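Local structure of transcription termination factor FttA (Pyrococcus horikoshii, 3AF6) at residues A381-L386 / M601-K606; E36-E41 / P106-V111; R435-M440 / N490-E495; D250-T255 / G263-L268. The protein probably terminates transcription genome-wide, linked to its cleavage of nascent RNA as a two-zinc nuclease of the metallo-beta-lactamase superfamily. All blocks are in the same frame, centred on the assembly; numbering follows the deposited sequence.

How the contacts relate
Along the chain, contact 2 comes first, in the KH region; contact 4 follows in the metallo-beta-lactamase domain. Contact 1 then opens near the end of that domain's N-terminal part and closes only after the beta-CASP domain, so contact 3, in the latter, falls within its span. None touches another: contacts 2 and 4 come closest, nearest atoms about 8 Å and centres 22 Å apart. Contact 4 packs a helical turn on strand 251-253 of one sheet of the metallo-beta-lactamase fold; contact 1 joins a loop leading to strand 388-392 with a helix preceding strand 613-617, both strands of the other sheet. The spread matches a modular enzyme, beta-CASP inserted in the nuclease domain, KH modules ahead.

Contact 1 (A381-L386 / M601-K606); sequences AKFPRL and MNYVAK
Y603 of helix 597-606 reaches across to A381 and F383, joining the N- and C-terminal parts of the metallo-beta-lactamase fold that the beta-CASP insertion separates in sequence. Its CG lies anti to the backbone N (chi1 -176°), sending the ring toward the loop ahead of strand 388-392. The tight part is Y603 against A381, which share most of the buried surface: Y603 OH sits 3.6 Å from A381 CA. F383 is a lesser contact at this hydroxyl end: Y603 OH stands in its ring plane, at the edge, 3.6 Å from F383 CE2, the side chains crossing at about a right angle. The same hydroxyl is hydrogen-bonded to N380 O, which fixes the end of the tyrosine. F368 and F370 add aromatic neighbours around Y603, while H340 and H352 bring their rings against that of F383. The loose side lies toward solvent: K606 CB stays 4.8 Å from A381 CB and the rest of the lysine chain runs off from the loop. Just beyond the helix, R608 makes backbone hydrogen bonds with A381 and F383. In the apolar part, A381 CB is set obliquely to the tyrosine ring, 3.7 Å from Y603 CE1.

Contact 2 (E36-E41 / P106-V111); sequences EFEGPE and PSVGEV
E38 faces S107 and V108 across a sparse interface that buries only 62 Å², and it supplies about half of that area. The backbones stay well apart, with E38 CA and V108 CA, the nearest such pair, separated by 9.4 Å, so the glutamate has to bridge most of the gap. It does so with a chain extended beyond CG (chi2 -178°), which carries the carboxylate out from strand 32-38. E38 OE1 ends 4.0 Å from S107 O and 4.2 Å from V108 CG2. The first pair brings two acceptors near each other and cannot itself be a hydrogen bond; the second is a loose van der Waals approach by one valine methyl. What holds the carboxylate lies elsewhere: OE2 forms a salt bridge with R73 NH2, and V108 also packs on R73, so this arginine of strand 70-74 is shared by both sides. S107 contributes its backbone O; its OG is turned to D105 OD1, to which it is hydrogen-bonded. Behind E38 the chain reverses through G39 and P40, and the turn is closed by E38 N donating to E41 O at 2.8 Å. A weak bond, G109 N to P106 O at 3.3 Å, spans the turn of the other segment. The contact thus joins the hairpin turns of two successive modules assigned as type II KH domains, KHa and KHb, each built on a three-stranded mixed sheet.

Contact 3 (R435-M440 / N490-E495); sequences RAQEVM and NPFLSE
F492 projects from its loop toward Q437 and M440 on one side of helix 435-447. At its root the residue is held by an Asx turn: F492 N donates to N490 OD1 at 3.2 Å with an N-H...O angle of 149°, in the carbonyl plane and on a lone pair. From there F492 CB is still remote from the helix, 5.2 Å from M440 CE, and CG is no closer. With CG beside the backbone N (chi1 -64°), the ring is carried forward, and F492 CD2 becomes the first atom to meet the helix, 4.3 Å from M440 CE. That methyl lies at the ring edge, near its plane. Both segments belong to the beta-CASP domain, where helix 435-447 follows strand 425-429 of a parallel six-stranded sheet and the loop of F492 leads into the edge strand 497-499. One atom further out, F492 CE2 approaches Q437 CG, also at 4.3 Å, from an oblique direction. The tip, F492 CZ, has passed the closest point and is 4.9 Å from Q437 CG. T466 and T470 of helix 462-471 pack against the same ring, and T466 touches M440 as well. The Q437 side chain lies about 8 Å from that of H258, a zinc ligand.

Contact 4 (D250-T255 / G263-L268); sequences DAIIIT and GMLPYL
I252 and L265 mark the closest backbone approach, their CA atoms 8.8 Å apart, with strand 251-253 packed against a helical turn that leads into helix 267-270. No hydrogen bond crosses this gap; aliphatic side chains fill it. On the strand side the alternation is clear: I252 and I254 direct their CB atoms to the helical turn, while I253 points away and packs on V351 and L353 of strand 349-355, in the other sheet. L265 is the central residue. Its CG lies anti to the backbone N (chi1 -174°), and the branches beyond it divide between the two isoleucines. L265 CD1 meets I252 CD1 at 3.6 Å, the two side chains running antiparallel alongside one another. L265 CD2 instead lies 4.0 Å from both I254 CG1 and I254 CD1. Three residues later L268 approaches I252 tip to tip, so that I252 CD1 also has L268 CD2 at 3.7 Å and is shared by two leucines. All four residues are buried, and M288 of helix 282-301 and I278 of strand 278-280 extend the apolar layer around L265. Further along, I254 O is hydrogen-bonded to T280 OG1 and T255 N to D217 OD1, bonds that hold the chain as it enters the metal-binding loop. The short connection between the segments carries H256, H258, D260 and H261, all zinc ligands: it is the HxHxDH motif of the metallo-beta-lactamase fold, here set between a core strand and the helical turn packed on it.

Contact 1 (A381-L386 / M601-K606)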
loop_
_atom_site.group_PDB
_atom_site.type_symbol
_atom_site.label_atom_id
_atom_site.label_comp_id
_atom_site.label_asym_id
_atom_site.label_seq_id
_atom_site.Cartn_x
_atom_site.Cartn_y
_atom_site.Cartn_z
ATOM N N ALA A 381 9.781 -11.172 -10.451
ATOM C CA ALA A 381 10.512 -12.368 -10.059
ATOM C C ALA A 381 11.979 -12.244 -10.427
ATOM O O ALA A 381 12.732 -13.220 -10.373
ATOM C CB ALA A 381 9.907 -13.587 -10.728
ATOM N N LYS A 382 12.387 -11.038 -10.799
ATOM C CA LYS A 382 13.766 -10.811 -11.188
ATOM C C LYS A 382 14.395 -9.690 -10.371
ATOM O O LYS A 382 13.838 -8.603 -10.259
ATOM C CB LYS A 382 13.849 -10.488 -12.688
ATOM C CG LYS A 382 15.274 -10.211 -13.147
ATOM C CD LYS A 382 15.418 -10.068 -14.659
ATOM C CE LYS A 382 16.897 -9.912 -15.037
ATOM N NZ LYS A 382 17.131 -9.998 -16.503
ATOM N N PHE A 383 15.564 -9.969 -9.802
ATOM C CA PHE A 383 16.265 -8.997 -8.975
ATOM C C PHE A 383 17.726 -9.004 -9.388
ATOM O O PHE A 383 18.220 -10.004 -9.918
ATOM C CB PHE A 383 16.160 -9.391 -7.489
ATOM C CG PHE A 383 14.752 -9.576 -7.009
ATOM C CD1 PHE A 383 13.993 -8.482 -6.599
ATOM C CD2 PHE A 383 14.164 -10.845 -7.019
ATOM C CE1 PHE A 383 12.666 -8.645 -6.208
ATOM C CE2 PHE A 383 12.837 -11.027 -6.632
ATOM C CZ PHE A 383 12.082 -9.931 -6.226
ATOM N N PRO A 384 18.441 -7.896 -9.158
ATOM C CA PRO A 384 19.854 -7.892 -9.550
ATOM C C PRO A 384 20.658 -8.933 -8.782
ATOM O O PRO A 384 21.536 -9.598 -9.342
ATOM C CB PRO A 384 20.299 -6.447 -9.280
ATOM C CG PRO A 384 19.226 -5.877 -8.396
ATOM C CD PRO A 384 17.968 -6.542 -8.841
ATOM N N ARG A 385 20.336 -9.083 -7.501
ATOM C CA ARG A 385 20.991 -10.056 -6.632
ATOM C C ARG A 385 19.955 -10.554 -5.648
ATOM O O ARG A 385 19.012 -9.836 -5.332
ATOM C CB ARG A 385 22.151 -9.401 -5.885
ATOM C CG ARG A 385 23.350 -9.098 -6.772
ATOM C CD ARG A 385 24.238 -10.321 -6.960
ATOM N NE ARG A 385 25.451 -10.244 -6.143
ATOM C CZ ARG A 385 25.491 -10.409 -4.825
ATOM N NH1 ARG A 385 26.644 -10.312 -4.185
ATOM N NH2 ARG A 385 24.387 -10.684 -4.150
ATOM N N LEU A 386 20.117 -11.778 -5.161
ATOM C CA LEU A 386 19.151 -12.322 -4.225
ATOM C C LEU A 386 19.631 -13.551 -3.487
ATOM O O LEU A 386 19.490 -14.658 -3.996
ATOM C CB LEU A 386 17.853 -12.676 -4.961
ATOM C CG LEU A 386 16.717 -13.279 -4.118
ATOM C CD1 LEU A 386 16.339 -12.325 -2.985
ATOM C CD2 LEU A 386 15.510 -13.548 -5.007
ATOM N N MET A 601 4.950 -22.296 -5.412
ATOM C CA MET A 601 6.032 -23.172 -5.828
ATOM C C MET A 601 6.612 -22.646 -7.128
ATOM O O MET A 601 7.835 -22.562 -7.291
ATOM C CB MET A 601 5.532 -24.604 -6.018
ATOM C CG MET A 601 5.146 -25.332 -4.725
ATOM S SD MET A 601 6.519 -25.682 -3.555
ATOM C CE MET A 601 7.292 -27.114 -4.310
ATOM N N ASN A 602 5.734 -22.264 -8.045
ATOM C CA ASN A 602 6.176 -21.759 -9.339
ATOM C C ASN A 602 6.974 -20.467 -9.212
ATOM O O ASN A 602 7.823 -20.175 -10.049
ATOM C CB ASN A 602 4.975 -21.547 -10.262
ATOM C CG ASN A 602 5.376 -21.013 -11.622
ATOM O OD1 ASN A 602 4.803 -20.042 -12.110
ATOM N ND2 ASN A 602 6.363 -21.644 -12.242
ATOM N N TYR A 603 6.709 -19.688 -8.170
ATOM C CA TYR A 603 7.448 -18.445 -7.978
ATOM C C TYR A 603 8.884 -18.781 -7.601
ATOM O O TYR A 603 9.820 -18.066 -7.969
ATOM C CB TYR A 603 6.832 -17.588 -6.861
ATOM C CG TYR A 603 7.522 -16.248 -6.705
ATOM C CD1 TYR A 603 7.281 -15.208 -7.609
ATOM C CD2 TYR A 603 8.500 -16.057 -5.729
ATOM C CE1 TYR A 603 8.006 -14.010 -7.552
ATOM C CE2 TYR A 603 9.228 -14.876 -5.664
ATOM C CZ TYR A 603 8.976 -13.857 -6.578
ATOM O OH TYR A 603 9.702 -12.692 -6.522
ATOM N N VAL A 604 9.054 -19.868 -6.856
ATOM C CA VAL A 604 10.383 -20.275 -6.432
ATOM C C VAL A 604 11.141 -20.735 -7.665
ATOM O O VAL A 604 12.276 -20.316 -7.902
ATOM C CB VAL A 604 10.320 -21.420 -5.393
ATOM C CG1 VAL A 604 11.726 -21.781 -4.928
ATOM C CG2 VAL A 604 9.466 -20.992 -4.202
ATOM N N ALA A 605 10.500 -21.586 -8.456
ATOM C CA ALA A 605 11.102 -22.099 -9.689
ATOM C C ALA A 605 11.604 -20.966 -10.596
ATOM O O ALA A 605 12.735 -21.010 -11.083
ATOM C CB ALA A 605 10.090 -22.959 -10.440
ATOM N N LYS A 606 10.771 -19.951 -10.797
ATOM C CA LYS A 606 11.121 -18.827 -11.659
ATOM C C LYS A 606 11.954 -17.699 -11.040
ATOM O O LYS A 606 12.658 -17.000 -11.764
ATOM C CB LYS A 606 9.856 -18.188 -12.236
ATOM C CG LYS A 606 8.908 -19.132 -12.953
ATOM C CD LYS A 606 9.229 -19.236 -14.437
ATOM C CE LYS A 606 8.067 -19.854 -15.213
ATOM N NZ LYS A 606 7.675 -21.197 -14.681
#

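Contact 2 (E36-E41 / P106-V111)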
loop_
_atom_site.group_PDB
_atom_site.type_symbol
_atom_site.label_atom_id
_atom_site.label_comp_id
_atom_site.label_asym_id
_atom_site.label_seq_id
_atom_site.Cartn_x
_atom_site.Cartn_y
_atom_site.Cartn_z
ATOM N N GLU A 36 22.025 20.253 0.208
ATOM C CA GLU A 36 21.688 19.506 1.413
ATOM C C GLU A 36 21.080 18.153 1.065
ATOM O O GLU A 36 20.809 17.863 -0.101
ATOM C CB GLU A 36 20.694 20.304 2.257
ATOM C CG GLU A 36 19.495 20.814 1.467
ATOM C CD GLU A 36 18.388 21.360 2.355
ATOM O OE1 GLU A 36 18.706 22.117 3.300
ATOM O OE2 GLU A 36 17.203 21.036 2.099
ATOM N N PHE A 37 20.872 17.325 2.084
ATOM C CA PHE A 37 20.271 16.010 1.889
ATOM C C PHE A 37 18.799 16.067 2.273
ATOM O O PHE A 37 18.450 16.570 3.340
ATOM C CB PHE A 37 20.972 14.957 2.753
ATOM C CG PHE A 37 22.173 14.329 2.103
ATOM C CD1 PHE A 37 22.053 13.650 0.897
ATOM C CD2 PHE A 37 23.420 14.388 2.711
ATOM C CE1 PHE A 37 23.159 13.034 0.308
ATOM C CE2 PHE A 37 24.529 13.777 2.129
ATOM C CZ PHE A 37 24.398 13.100 0.927
ATOM N N GLU A 38 17.937 15.577 1.393
ATOM C CA GLU A 38 16.502 15.536 1.659
ATOM C C GLU A 38 16.092 14.084 1.534
ATOM O O GLU A 38 15.976 13.563 0.425
ATOM C CB GLU A 38 15.722 16.378 0.648
ATOM C CG GLU A 38 15.396 17.779 1.133
ATOM C CD GLU A 38 14.588 18.566 0.124
ATOM O OE1 GLU A 38 13.498 18.091 -0.279
ATOM O OE2 GLU A 38 15.047 19.662 -0.262
ATOM N N GLY A 39 15.870 13.432 2.672
ATOM C CA GLY A 39 15.518 12.031 2.628
ATOM C C GLY A 39 16.640 11.379 1.844
ATOM O O GLY A 39 17.757 11.898 1.836
ATOM N N PRO A 40 16.381 10.264 1.154
ATOM C CA PRO A 40 17.412 9.575 0.372
ATOM C C PRO A 40 18.139 10.456 -0.650
ATOM O O PRO A 40 19.349 10.326 -0.836
ATOM C CB PRO A 40 16.634 8.452 -0.309
ATOM C CG PRO A 40 15.552 8.157 0.673
ATOM C CD PRO A 40 15.108 9.533 1.102
ATOM N N GLU A 41 17.402 11.357 -1.299
ATOM C CA GLU A 41 17.977 12.217 -2.331
ATOM C C GLU A 41 18.759 13.459 -1.912
ATOM O O GLU A 41 18.549 14.026 -0.843
ATOM C CB GLU A 41 16.892 12.618 -3.341
ATOM C CG GLU A 41 15.526 12.910 -2.743
ATOM C CD GLU A 41 14.487 13.260 -3.800
ATOM O OE1 GLU A 41 14.632 14.318 -4.446
ATOM O OE2 GLU A 41 13.531 12.479 -3.990
ATOM N N PRO A 106 5.877 24.013 -1.766
ATOM C CA PRO A 106 7.047 24.863 -1.531
ATOM C C PRO A 106 8.205 24.120 -0.869
ATOM O O PRO A 106 9.362 24.517 -1.005
ATOM C CB PRO A 106 6.486 25.968 -0.644
ATOM C CG PRO A 106 5.479 25.229 0.181
ATOM C CD PRO A 106 4.776 24.375 -0.854
ATOM N N SER A 107 7.886 23.043 -0.156
ATOM C CA SER A 107 8.899 22.245 0.531
ATOM C C SER A 107 9.839 21.585 -0.470
ATOM O O SER A 107 10.902 21.083 -0.103
ATOM C CB SER A 107 8.238 21.160 1.386
ATOM O OG SER A 107 7.632 20.170 0.571
ATOM N N VAL A 108 9.438 21.583 -1.737
ATOM C CA VAL A 108 10.241 20.982 -2.792
ATOM C C VAL A 108 10.142 21.824 -4.062
ATOM O O VAL A 108 10.626 21.427 -5.121
ATOM C CB VAL A 108 9.763 19.541 -3.094
ATOM C CG1 VAL A 108 10.719 18.858 -4.058
ATOM C CG2 VAL A 108 9.655 18.745 -1.800
ATOM N N GLY A 109 9.519 22.994 -3.942
ATOM C CA GLY A 109 9.363 23.869 -5.090
ATOM C C GLY A 109 8.845 23.087 -6.279
ATOM O O GLY A 109 9.625 22.561 -7.071
ATOM N N GLU A 110 7.525 23.007 -6.408
ATOM C CA GLU A 110 6.915 22.260 -7.501
ATOM C C GLU A 110 5.394 22.412 -7.505
ATOM O O GLU A 110 4.709 21.894 -6.624
ATOM C CB GLU A 110 7.303 20.785 -7.366
ATOM C CG GLU A 110 6.680 19.847 -8.379
ATOM C CD GLU A 110 7.213 18.434 -8.241
ATOM O OE1 GLU A 110 6.681 17.521 -8.903
ATOM O OE2 GLU A 110 8.172 18.238 -7.466
ATOM N N VAL A 111 4.871 23.127 -8.498
ATOM C CA VAL A 111 3.429 23.337 -8.609
ATOM C C VAL A 111 2.775 22.256 -9.462
ATOM O O VAL A 111 3.245 21.938 -10.556
ATOM C CB VAL A 111 3.099 24.718 -9.219
ATOM C CG1 VAL A 111 1.619 24.801 -9.550
ATOM C CG2 VAL A 111 3.471 25.820 -8.240
#

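Contact 3 (R435-M440 / N490-E495)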
loop_
_atom_site.group_PDB
_atom_site.type_symbol
_atom_site.label_atom_id
_atom_site.label_comp_id
_atom_site.label_asym_id
_atom_site.label_seq_id
_atom_site.Cartn_x
_atom_site.Cartn_y
_atom_site.Cartn_z
ATOM N N ARG A 435 -9.897 -7.299 -2.983
ATOM C CA ARG A 435 -10.957 -8.054 -3.635
ATOM C C ARG A 435 -12.105 -7.200 -4.180
ATOM O O ARG A 435 -12.641 -7.494 -5.253
ATOM C CB ARG A 435 -11.541 -9.114 -2.689
ATOM C CG ARG A 435 -10.562 -10.183 -2.163
ATOM C CD ARG A 435 -9.531 -10.627 -3.201
ATOM N NE ARG A 435 -8.374 -9.728 -3.234
ATOM C CZ ARG A 435 -7.732 -9.362 -4.342
ATOM N NH1 ARG A 435 -8.127 -9.812 -5.529
ATOM N NH2 ARG A 435 -6.691 -8.545 -4.264
ATOM N N ALA A 436 -12.485 -6.155 -3.448
ATOM C CA ALA A 436 -13.587 -5.302 -3.875
ATOM C C ALA A 436 -13.459 -4.870 -5.337
ATOM O O ALA A 436 -14.328 -5.172 -6.151
ATOM C CB ALA A 436 -13.687 -4.074 -2.972
ATOM N N GLN A 437 -12.376 -4.174 -5.668
ATOM C CA GLN A 437 -12.171 -3.708 -7.028
ATOM C C GLN A 437 -12.042 -4.846 -8.045
ATOM O O GLN A 437 -12.465 -4.708 -9.201
ATOM C CB GLN A 437 -10.932 -2.814 -7.104
ATOM C CG GLN A 437 -11.124 -1.434 -6.515
ATOM C CD GLN A 437 -11.092 -1.422 -4.987
ATOM O OE1 GLN A 437 -11.577 -0.472 -4.363
ATOM N NE2 GLN A 437 -10.503 -2.467 -4.377
ATOM N N GLU A 438 -11.459 -5.965 -7.618
ATOM C CA GLU A 438 -11.289 -7.100 -8.514
ATOM C C GLU A 438 -12.632 -7.691 -8.894
ATOM O O GLU A 438 -12.893 -7.972 -10.067
ATOM C CB GLU A 438 -10.440 -8.182 -7.860
ATOM C CG GLU A 438 -10.158 -9.364 -8.775
ATOM C CD GLU A 438 -9.185 -9.031 -9.892
ATOM O OE1 GLU A 438 -8.604 -7.932 -9.886
ATOM O OE2 GLU A 438 -8.986 -9.884 -10.780
ATOM N N VAL A 439 -13.476 -7.906 -7.893
ATOM C CA VAL A 439 -14.799 -8.455 -8.140
ATOM C C VAL A 439 -15.607 -7.416 -8.907
ATOM O O VAL A 439 -16.470 -7.758 -9.726
ATOM C CB VAL A 439 -15.514 -8.807 -6.826
ATOM C CG1 VAL A 439 -16.971 -9.173 -7.094
ATOM C CG2 VAL A 439 -14.792 -9.961 -6.154
ATOM N N MET A 440 -15.326 -6.142 -8.660
ATOM C CA MET A 440 -16.039 -5.096 -9.382
ATOM C C MET A 440 -15.779 -5.284 -10.866
ATOM O O MET A 440 -16.718 -5.389 -11.645
ATOM C CB MET A 440 -15.585 -3.700 -8.940
ATOM C CG MET A 440 -16.454 -3.103 -7.838
ATOM S SD MET A 440 -15.576 -1.846 -6.913
ATOM C CE MET A 440 -15.826 -0.372 -7.951
ATOM N N ASN A 490 -13.643 4.363 -18.439
ATOM C CA ASN A 490 -13.233 3.973 -17.101
ATOM C C ASN A 490 -14.267 3.012 -16.514
ATOM O O ASN A 490 -15.390 3.409 -16.210
ATOM C CB ASN A 490 -13.118 5.213 -16.220
ATOM C CG ASN A 490 -12.185 5.009 -15.060
ATOM O OD1 ASN A 490 -12.330 4.054 -14.299
ATOM N ND2 ASN A 490 -11.214 5.903 -14.917
ATOM N N PRO A 491 -13.899 1.732 -16.349
ATOM C CA PRO A 491 -14.808 0.721 -15.796
ATOM C C PRO A 491 -15.252 0.981 -14.354
ATOM O O PRO A 491 -16.246 0.420 -13.897
ATOM C CB PRO A 491 -14.011 -0.572 -15.938
ATOM C CG PRO A 491 -12.606 -0.106 -15.770
ATOM C CD PRO A 491 -12.580 1.142 -16.628
ATOM N N PHE A 492 -14.512 1.824 -13.641
ATOM C CA PHE A 492 -14.856 2.148 -12.259
ATOM C C PHE A 492 -15.994 3.161 -12.231
ATOM O O PHE A 492 -16.796 3.186 -11.295
ATOM C CB PHE A 492 -13.641 2.720 -11.521
ATOM C CG PHE A 492 -12.501 1.753 -11.389
ATOM C CD1 PHE A 492 -11.245 2.068 -11.901
ATOM C CD2 PHE A 492 -12.688 0.518 -10.774
ATOM C CE1 PHE A 492 -10.192 1.166 -11.806
ATOM C CE2 PHE A 492 -11.642 -0.392 -10.672
ATOM C CZ PHE A 492 -10.391 -0.069 -11.190
ATOM N N LEU A 493 -16.052 3.996 -13.264
ATOM C CA LEU A 493 -17.090 5.014 -13.383
ATOM C C LEU A 493 -18.433 4.396 -13.771
ATOM O O LEU A 493 -19.478 5.029 -13.611
ATOM C CB LEU A 493 -16.704 6.052 -14.442
ATOM C CG LEU A 493 -15.506 6.975 -14.227
ATOM C CD1 LEU A 493 -15.226 7.736 -15.515
ATOM C CD2 LEU A 493 -15.788 7.934 -13.085
ATOM N N SER A 494 -18.393 3.170 -14.287
ATOM C CA SER A 494 -19.599 2.463 -14.713
ATOM C C SER A 494 -20.822 2.839 -13.885
ATOM O O SER A 494 -20.824 2.710 -12.654
ATOM C CB SER A 494 -19.380 0.954 -14.640
ATOM O OG SER A 494 -20.579 0.259 -14.936
ATOM N N GLU A 495 -21.867 3.300 -14.569
ATOM C CA GLU A 495 -23.091 3.710 -13.896
ATOM C C GLU A 495 -23.869 2.533 -13.302
ATOM O O GLU A 495 -25.058 2.657 -13.005
ATOM C CB GLU A 495 -23.986 4.508 -14.861
ATOM C CG GLU A 495 -24.540 3.719 -16.054
ATOM C CD GLU A 495 -25.464 4.557 -16.946
ATOM O OE1 GLU A 495 -24.982 5.534 -17.563
ATOM O OE2 GLU A 495 -26.676 4.241 -17.028
#

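Contact 4 (D250-T255 / G263-L268)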
loop_
_atom_site.group_PDB
_atom_site.type_symbol
_atom_site.label_atom_id
_atom_site.label_comp_id
_atom_site.label_asym_id
_atom_site.label_seq_id
_atom_site.Cartn_x
_atom_site.Cartn_y
_atom_site.Cartn_z
ATOM N N ASP A 250 16.166 3.105 11.850
ATOM C CA ASP A 250 16.471 3.882 10.651
ATOM C C ASP A 250 15.249 4.093 9.785
ATOM O O ASP A 250 15.060 5.162 9.218
ATOM C CB ASP A 250 17.526 3.168 9.806
ATOM C CG ASP A 250 18.889 3.146 10.459
ATOM O OD1 ASP A 250 19.585 4.185 10.426
ATOM O OD2 ASP A 250 19.267 2.085 11.003
ATOM N N ALA A 251 14.414 3.069 9.675
ATOM C CA ALA A 251 13.247 3.185 8.827
ATOM C C ALA A 251 12.251 2.054 8.937
ATOM O O ALA A 251 12.567 0.965 9.407
ATOM C CB ALA A 251 13.698 3.304 7.380
ATOM N N ILE A 252 11.034 2.340 8.483
ATOM C CA ILE A 252 9.960 1.359 8.435
ATOM C C ILE A 252 9.563 1.275 6.953
ATOM O O ILE A 252 9.537 2.282 6.254
ATOM C CB ILE A 252 8.737 1.798 9.271
ATOM C CG1 ILE A 252 9.123 1.899 10.752
ATOM C CG2 ILE A 252 7.609 0.792 9.098
ATOM C CD1 ILE A 252 8.002 2.387 11.679
ATOM N N ILE A 253 9.284 0.079 6.462
ATOM C CA ILE A 253 8.885 -0.078 5.073
ATOM C C ILE A 253 7.564 -0.830 5.064
ATOM O O ILE A 253 7.391 -1.772 5.840
ATOM C CB ILE A 253 9.923 -0.902 4.282
ATOM C CG1 ILE A 253 11.322 -0.342 4.537
ATOM C CG2 ILE A 253 9.596 -0.869 2.795
ATOM C CD1 ILE A 253 12.423 -1.139 3.898
ATOM N N ILE A 254 6.637 -0.432 4.201
ATOM C CA ILE A 254 5.360 -1.125 4.140
ATOM C C ILE A 254 5.134 -1.786 2.779
ATOM O O ILE A 254 5.182 -1.112 1.752
ATOM C CB ILE A 254 4.201 -0.157 4.441
ATOM C CG1 ILE A 254 4.444 0.542 5.793
ATOM C CG2 ILE A 254 2.878 -0.911 4.435
ATOM C CD1 ILE A 254 4.680 -0.401 6.996
ATOM N N THR A 255 4.888 -3.099 2.774
ATOM C CA THR A 255 4.653 -3.842 1.534
ATOM C C THR A 255 3.341 -3.420 0.861
ATOM O O THR A 255 3.294 -3.234 -0.364
ATOM C CB THR A 255 4.591 -5.366 1.781
ATOM O OG1 THR A 255 3.469 -5.678 2.613
ATOM C CG2 THR A 255 5.856 -5.845 2.447
ATOM N N GLY A 263 -1.277 -1.701 9.921
ATOM C CA GLY A 263 -2.241 -1.331 10.942
ATOM C C GLY A 263 -1.769 -0.734 12.261
ATOM O O GLY A 263 -2.451 0.123 12.822
ATOM N N MET A 264 -0.634 -1.193 12.776
ATOM C CA MET A 264 -0.112 -0.670 14.037
ATOM C C MET A 264 0.831 0.509 13.842
ATOM O O MET A 264 1.262 1.134 14.812
ATOM C CB MET A 264 0.629 -1.768 14.810
ATOM C CG MET A 264 -0.276 -2.738 15.541
ATOM S SD MET A 264 -1.182 -1.918 16.859
ATOM C CE MET A 264 0.160 -1.525 17.964
ATOM N N LEU A 265 1.149 0.820 12.594
ATOM C CA LEU A 265 2.069 1.908 12.309
ATOM C C LEU A 265 1.752 3.225 13.033
ATOM O O LEU A 265 2.625 3.810 13.665
ATOM C CB LEU A 265 2.151 2.119 10.799
ATOM C CG LEU A 265 3.164 3.119 10.235
ATOM C CD1 LEU A 265 4.562 2.911 10.819
ATOM C CD2 LEU A 265 3.188 2.937 8.733
ATOM N N PRO A 266 0.497 3.705 12.970
ATOM C CA PRO A 266 0.232 4.966 13.672
ATOM C C PRO A 266 0.304 4.867 15.209
ATOM O O PRO A 266 0.579 5.857 15.894
ATOM C CB PRO A 266 -1.137 5.378 13.134
ATOM C CG PRO A 266 -1.763 4.093 12.777
ATOM C CD PRO A 266 -0.666 3.287 12.173
ATOM N N TYR A 267 0.086 3.670 15.739
ATOM C CA TYR A 267 0.164 3.434 17.178
ATOM C C TYR A 267 1.520 3.913 17.682
ATOM O O TYR A 267 1.658 4.409 18.804
ATOM C CB TYR A 267 0.049 1.941 17.460
ATOM C CG TYR A 267 -0.010 1.568 18.922
ATOM C CD1 TYR A 267 -1.229 1.543 19.602
ATOM C CD2 TYR A 267 1.139 1.180 19.613
ATOM C CE1 TYR A 267 -1.308 1.135 20.924
ATOM C CE2 TYR A 267 1.071 0.768 20.939
ATOM C CZ TYR A 267 -0.158 0.747 21.584
ATOM O OH TYR A 267 -0.251 0.341 22.893
ATOM N N LEU A 268 2.521 3.752 16.826
ATOM C CA LEU A 268 3.888 4.125 17.142
ATOM C C LEU A 268 4.061 5.598 17.464
ATOM O O LEU A 268 4.871 5.955 18.320
ATOM C CB LEU A 268 4.796 3.733 15.979
ATOM C CG LEU A 268 5.842 2.640 16.208
ATOM C CD1 LEU A 268 5.400 1.651 17.290
ATOM C CD2 LEU A 268 6.094 1.943 14.871
#